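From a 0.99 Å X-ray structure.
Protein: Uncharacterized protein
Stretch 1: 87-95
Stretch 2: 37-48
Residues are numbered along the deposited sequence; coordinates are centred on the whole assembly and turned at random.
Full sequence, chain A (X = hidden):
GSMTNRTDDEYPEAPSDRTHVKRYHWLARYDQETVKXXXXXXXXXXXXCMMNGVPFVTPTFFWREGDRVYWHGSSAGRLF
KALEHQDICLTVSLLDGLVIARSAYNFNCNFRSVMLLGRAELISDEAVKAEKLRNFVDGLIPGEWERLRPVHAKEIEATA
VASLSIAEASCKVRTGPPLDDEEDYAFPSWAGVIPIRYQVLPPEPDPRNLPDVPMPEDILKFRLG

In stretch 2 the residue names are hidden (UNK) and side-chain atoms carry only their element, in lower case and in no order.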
ATOM      1  N   ASP A  87       7.569  13.481  14.555  1.00 10.67           N
ATOM      2  CA  ASP A  87       7.488  13.588  13.114  1.00 10.96           C
ATOM      3  C   ASP A  87       7.201  12.198  12.534  1.00 10.52           C
ATOM      4  O   ASP A  87       7.818  11.205  12.930  1.00 11.26           O
ATOM      5  CB  ASP A  87       8.796  14.113  12.517  1.00 11.83           C
ATOM      6  CG  ASP A  87       9.039  15.597  12.744  1.00 12.89           C
ATOM      7  OD1 ASP A  87       8.275  16.250  13.498  1.00 13.47           O
ATOM      8  OD2 ASP A  87      10.027  16.125  12.175  1.00 14.76           O
ATOM      9  N   ILE A  88       6.259  12.149  11.601  1.00 10.07           N
ATOM     10  CA  ILE A  88       5.822  10.916  10.951  1.00 10.08           C
ATOM     11  C   ILE A  88       6.205  10.908   9.479  1.00  9.80           C
ATOM     12  O   ILE A  88       6.669  11.898   8.905  1.00 10.26           O
ATOM     13  CB  ILE A  88       4.318  10.682  11.153  1.00 10.63           C
ATOM     14  CG1 ILE A  88       3.496  11.806  10.511  1.00 11.59           C
ATOM     15  CG2 ILE A  88       3.999  10.448  12.628  1.00 11.40           C
ATOM     16  CD1 ILE A  88       2.016  11.515  10.384  1.00 13.90           C
ATOM     17  N   CYS A  89       5.963   9.749   8.862  1.00  9.85           N
ATOM     18  CA  CYS A  89       6.068   9.582   7.415  1.00  9.30           C
ATOM     19  C   CYS A  89       4.716   9.085   6.934  1.00  9.02           C
ATOM     20  O   CYS A  89       4.226   8.075   7.423  1.00 10.43           O
ATOM     21  CB  CYS A  89       7.135   8.551   7.086  1.00  9.59           C
ATOM     22  SG  CYS A  89       7.336   8.164   5.312  1.00  9.76           S
ATOM     23  N   LEU A  90       4.152   9.745   5.933  1.00  8.55           N
ATOM     24  CA  LEU A  90       2.926   9.287   5.269  1.00  8.50           C
ATOM     25  C   LEU A  90       3.331   8.932   3.837  1.00  8.12           C
ATOM     26  O   LEU A  90       3.785   9.800   3.075  1.00  8.59           O
ATOM     27  CB  LEU A  90       1.849  10.365   5.347  1.00  9.20           C
ATOM     28  CG  LEU A  90       0.474   9.974   4.809  1.00  9.86           C
ATOM     29  CD1 LEU A  90      -0.608  10.829   5.463  1.00 11.25           C
ATOM     30  CD2 LEU A  90       0.414  10.103   3.279  1.00 10.47           C
ATOM     31  N   THR A  91       3.218   7.651   3.487  1.00  7.94           N
ATOM     32  CA  THR A  91       3.607   7.156   2.177  1.00  8.16           C
ATOM     33  C   THR A  91       2.373   6.808   1.373  1.00  7.80           C
ATOM     34  O   THR A  91       1.447   6.148   1.874  1.00  8.29           O
ATOM     35  CB  THR A  91       4.531   5.933   2.329  1.00  8.45           C
ATOM     36  OG1 THR A  91       5.741   6.402   2.926  1.00  9.02           O
ATOM     37  CG2 THR A  91       4.805   5.258   0.989  1.00  9.36           C
ATOM     38  N   VAL A  92       2.370   7.191   0.098  1.00  8.02           N
ATOM     39  CA  VAL A  92       1.325   6.828  -0.838  1.00  8.04           C
ATOM     40  C   VAL A  92       2.004   6.169  -2.011  1.00  8.17           C
ATOM     41  O   VAL A  92       2.833   6.791  -2.684  1.00  9.07           O
ATOM     42  CB  VAL A  92       0.507   8.055  -1.273  1.00  8.75           C
ATOM     43  CG1 VAL A  92      -0.508   7.637  -2.323  1.00  9.70           C
ATOM     44  CG2 VAL A  92      -0.178   8.693  -0.063  1.00  9.55           C
ATOM     45  N   SER A  93       1.648   4.912  -2.277  1.00  8.21           N
ATOM     46  CA  SER A  93       2.238   4.151  -3.375  1.00  8.54           C
ATOM     47  C   SER A  93       1.160   3.694  -4.349  1.00  7.96           C
ATOM     48  O   SER A  93       0.056   3.309  -3.958  1.00  8.51           O
ATOM     49  CB  SER A  93       3.039   2.948  -2.909  1.00 10.37           C
ATOM     50  OG  SER A  93       2.286   2.110  -2.129  1.00 11.76           O
ATOM     51  N   LEU A  94       1.532   3.639  -5.627  1.00  8.05           N
ATOM     52  CA  LEU A  94       0.754   3.010  -6.693  1.00  8.17           C
ATOM     53  C   LEU A  94       1.668   2.119  -7.500  1.00  7.94           C
ATOM     54  O   LEU A  94       2.666   2.584  -8.074  1.00  8.69           O
ATOM     55  CB  LEU A  94       0.039   4.013  -7.586  1.00  8.76           C
ATOM     56  CG  LEU A  94      -1.152   4.707  -6.937  1.00  9.70           C
ATOM     57  CD1 LEU A  94      -1.593   5.897  -7.758  1.00 11.15           C
ATOM     58  CD2 LEU A  94      -2.307   3.733  -6.699  1.00 10.05           C
ATOM     59  N   LEU A  95       1.312   0.841  -7.588  1.00  8.21           N
ATOM     60  CA  LEU A  95       2.010  -0.139  -8.425  1.00  8.42           C
ATOM     61  C   LEU A  95       1.395  -0.116  -9.817  1.00  8.30           C
ATOM     62  O   LEU A  95       0.194  -0.359  -9.975  1.00  8.62           O
ATOM     63  CB  LEU A  95       1.901  -1.515  -7.775  1.00  8.87           C
ATOM     64  CG  LEU A  95       2.447  -2.669  -8.590  1.00  9.26           C
ATOM     65  CD1 LEU A  95       3.949  -2.491  -8.934  1.00  9.39           C
ATOM     66  CD2 LEU A  95       2.223  -3.974  -7.822  1.00 10.01           C
ATOM     67  N   UNK A  37      -0.411  15.230  -8.060  1.00 11.35           N
ATOM     68  CA  UNK A  37      -0.979  14.268  -8.997  1.00 11.94           C
ATOM     69  C   UNK A  37      -0.969  12.859  -8.429  1.00 11.75           C
ATOM     70  O   UNK A  37      -1.904  12.079  -8.672  1.00 13.14           O
ATOM     71  c   UNK A  37      -0.242  14.300 -10.326  1.00 13.44           C
ATOM     72  N   UNK A  38       0.064  12.493  -7.664  1.00 10.95           N
ATOM     73  CA  UNK A  38       0.079  11.170  -7.049  1.00 10.95           C
ATOM     74  C   UNK A  38      -0.941  11.106  -5.919  1.00 10.37           C
ATOM     75  O   UNK A  38      -1.736  10.165  -5.827  1.00 10.93           O
ATOM     76  c   UNK A  38       1.499  10.806  -6.582  1.00 11.44           C
ATOM     77  c   UNK A  38       2.482  10.769  -7.765  1.00 12.04           C
ATOM     78  c   UNK A  38       1.492   9.476  -5.858  1.00 12.00           C
ATOM     79  c   UNK A  38       3.952  10.631  -7.405  1.00 12.58           C
ATOM     80  N   UNK A  39      -0.950  12.125  -5.055  1.00 10.17           N
ATOM     81  CA  UNK A  39      -1.902  12.140  -3.952  1.00 10.48           C
ATOM     82  C   UNK A  39      -3.346  12.110  -4.453  1.00 10.88           C
ATOM     83  O   UNK A  39      -4.218  11.519  -3.814  1.00 12.34           O
ATOM     84  c   UNK A  39      -0.231  12.315  -1.321  1.00 11.00           C
ATOM     85  c   UNK A  39      -1.674  13.379  -3.108  1.00 10.26           C
ATOM     86  c   UNK A  39      -0.231  14.808  -1.683  1.00 10.73           C
ATOM     87  c   UNK A  39      -0.344  13.451  -2.350  1.00 10.10           C
ATOM     88  N   UNK A  40      -3.620  12.745  -5.588  1.00 10.53           N
ATOM     89  CA  UNK A  40      -4.982  12.852  -6.074  1.00 11.07           C
ATOM     90  C   UNK A  40      -5.439  11.577  -6.772  1.00 11.05           C
ATOM     91  O   UNK A  40      -6.625  11.436  -7.035  1.00 12.95           O
ATOM     92  c   UNK A  40      -4.997  15.379  -6.337  1.00 12.67           C
ATOM     93  o   UNK A  40      -4.856  16.400  -7.066  1.00 13.86           O
ATOM     94  o   UNK A  40      -5.052  15.421  -5.087  1.00 12.83           O
ATOM     95  c   UNK A  40      -5.109  14.032  -7.033  1.00 12.03           C
ATOM     96  N   UNK A  41      -4.535  10.655  -7.079  1.00 10.30           N
ATOM     97  CA  UNK A  41      -4.843   9.465  -7.848  1.00 10.82           C
ATOM     98  C   UNK A  41      -5.393   8.308  -7.031  1.00 10.44           C
ATOM     99  O   UNK A  41      -5.886   7.343  -7.630  1.00 11.76           O
ATOM    100  c   UNK A  41      -3.619   8.994  -8.610  1.00 11.27           C
ATOM    101  N   UNK A  42      -5.323   8.361  -5.703  1.00  9.57           N
ATOM    102  CA  UNK A  42      -5.607   7.193  -4.888  1.00  9.38           C
ATOM    103  C   UNK A  42      -6.028   7.642  -3.499  1.00  9.06           C
ATOM    104  O   UNK A  42      -5.539   8.656  -3.014  1.00 10.13           O
ATOM    105  c   UNK A  42      -3.135   6.985  -4.275  1.00 10.01           C
ATOM    106  c   UNK A  42      -4.372   6.280  -4.818  1.00  9.24           C
ATOM    107  o   UNK A  42      -4.714   5.161  -3.995  1.00  9.31           O
ATOM    108  N   UNK A  43      -6.875   6.861  -2.818  1.00  9.14           N
ATOM    109  CA  UNK A  43      -7.246   7.187  -1.441  1.00  9.53           C
ATOM    110  C   UNK A  43      -6.405   6.486  -0.400  1.00  8.70           C
ATOM    111  O   UNK A  43      -6.625   6.761   0.789  1.00  9.14           O
ATOM    112  c   UNK A  43      -8.683   6.672  -1.362  1.00 10.96           C
ATOM    113  c   UNK A  43      -8.651   5.440  -2.230  1.00 11.21           C
ATOM    114  c   UNK A  43      -7.737   5.801  -3.377  1.00  9.95           C
ATOM    115  N   UNK A  44      -5.506   5.573  -0.785  1.00  8.25           N
ATOM    116  CA  UNK A  44      -4.876   4.687   0.195  1.00  8.19           C
ATOM    117  C   UNK A  44      -3.447   5.115   0.526  1.00  7.92           C
ATOM    118  O   UNK A  44      -2.557   5.086  -0.357  1.00  8.56           O
ATOM    119  c   UNK A  44      -4.878   2.150   1.964  1.00 10.30           C
ATOM    120  c   UNK A  44      -4.197   0.831  -0.068  1.00 10.12           C
ATOM    121  c   UNK A  44      -4.218   2.203   0.593  1.00  9.46           C
ATOM    122  c   UNK A  44      -4.880   3.241  -0.310  1.00  8.60           C
ATOM    123  N   UNK A  45      -3.221   5.427   1.809  1.00  8.00           N
ATOM    124  CA  UNK A  45      -1.903   5.773   2.351  1.00  8.22           C
ATOM    125  C   UNK A  45      -1.469   4.742   3.376  1.00  7.57           C
ATOM    126  O   UNK A  45      -2.283   3.955   3.881  1.00  8.11           O
ATOM    127  c   UNK A  45      -1.954   7.146   3.011  1.00  8.89           C
ATOM    128  N   UNK A  46      -0.198   4.832   3.745  1.00  7.57           N
ATOM    129  CA  UNK A  46       0.372   4.052   4.831  1.00  7.96           C
ATOM    130  C   UNK A  46       1.142   5.013   5.722  1.00  8.02           C
ATOM    131  O   UNK A  46       2.104   5.651   5.283  1.00  8.82           O
ATOM    132  c   UNK A  46      -0.664   0.891   2.031  1.00  9.45           C
ATOM    133  c   UNK A  46       1.291   2.940   4.282  1.00  8.36           C
ATOM    134  n   UNK A  46      -0.699   0.089   3.071  1.00  9.72           N
ATOM    135  n   UNK A  46       0.072   1.964   2.302  1.00  9.19           N
ATOM    136  c   UNK A  46       0.036   0.678   4.063  1.00  9.02           C
ATOM    137  c   UNK A  46       0.528   1.858   3.595  1.00  8.43           C
ATOM    138  N   UNK A  47       0.714   5.132   6.976  1.00  8.06           N
ATOM    139  CA  UNK A  47       1.274   6.101   7.921  1.00  8.26           C
ATOM    140  C   UNK A  47       2.221   5.397   8.870  1.00  7.95           C
ATOM    141  O   UNK A  47       1.826   4.411   9.524  1.00  8.56           O
ATOM    142  c   UNK A  47      -0.700   7.636   7.757  1.00 10.81           C
ATOM    143  c   UNK A  47       0.160   6.828   8.699  1.00  9.62           C
ATOM    144  c   UNK A  47       0.757   7.726   9.789  1.00 11.23           C
ATOM    145  N   UNK A  48       3.446   5.918   8.979  1.00  8.00           N
ATOM    146  CA  UNK A  48       4.451   5.376   9.900  1.00  8.31           C
ATOM    147  C   UNK A  48       4.463   6.211  11.169  1.00  8.47           C
ATOM    148  O   UNK A  48       4.517   7.434  11.117  1.00  9.30           O
TER
HETATM  149  O   HOH W   1      -2.448   3.875  -2.957  1.00  9.31           O
HETATM  150  O   HOH W   2      -0.172   3.502  -0.226  1.00  9.15           O

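Position 37 carries a single side-chain carbon, on a helical turn and beyond reach of stretch 1; it is Ala-37. Position 38 has four carbons, forked at the first with one arm two carbons long, and its short arm lies near Val-92. This is Ile-38, with CG2 4.5 Å from CG1 of Val-92. Position 39 also has four carbons, but forked at the second, and one end carbon reaches a methyl of Val-92, which makes it Leu-39. Its CA-to-CB bond points away from the strand, yet the m,t rotamer brings CD2 within 3.8 Å of Val-92 CG2.

At position 40 two carbons end in a pair of oxygens, exposed and free of stretch 1: Asp-40. Position 41 has one carbon, set against a methyl of Leu-94; it is Ala-41, whose CB is 3.8 Å from Leu-94 CD1. Position 42 shows one carbon bearing an oxygen and a carbon, the carbon branch meeting Val-92; this is the pattern of Thr-42. Its CG2 packs tightly on Val-92 CG1 at 3.3 Å, while OG1 accepts a weak hydrogen bond from N of position 44 (3.3 Å) and donates to water 1 at 2.8 Å. Three carbons close a ring onto the backbone N at position 43, identifying Pro-43, which turns away.

Position 44 has four carbons forked at the second, and they stay clear of stretch 1; this is Leu-44. The lone carbon of position 45 touches two apolar side chains, those of Leu-90 and Val-92: it is Ala-45, with CB 3.8 Å from Leu-90 CD2 and 3.9 Å from Val-92 CG2. At position 46 one carbon leads to a five-membered ring of three carbons and two nitrogens, its edge near the carbonyl oxygen of Thr-91. This is His-46, and its ND1 lies 3.0 Å from water 2. Position 47 has three carbons, forked at the first, meeting Ile-88 and Leu-90; it is Val-47, with CG1 4.0 Å from Ile-88 CD1 and CG2 3.9 Å from Leu-90 CD1. Position 48 lacks side-chain atoms, and its backbone N is 2.8 Å from Cys-89 O; it is Gly-48.

The contact rests on antiparallel pairing. His-46 N donates to Thr-91 O (2.8 Å), Thr-91 N to His-46 O (2.9 Å), and Gly-48 N to Cys-89 O, fixing the register. Leu-90 and Val-47 share one face; Thr-91 and His-46 project from the other. Beyond Ala-45 direct pairing gives way to water: water 1 donates to Leu-44 O (2.9 Å) and Ser-93 O (2.8 Å), and water 2 donates to Leu-44 O (2.9 Å) while accepting from Ser-93 N (3.1 Å). The waters thus bridge the separating backbones, while Val-92 and Leu-94 pack against the preceding helix and loop.

Stretch 2 37-48: AILDATPLAHVG
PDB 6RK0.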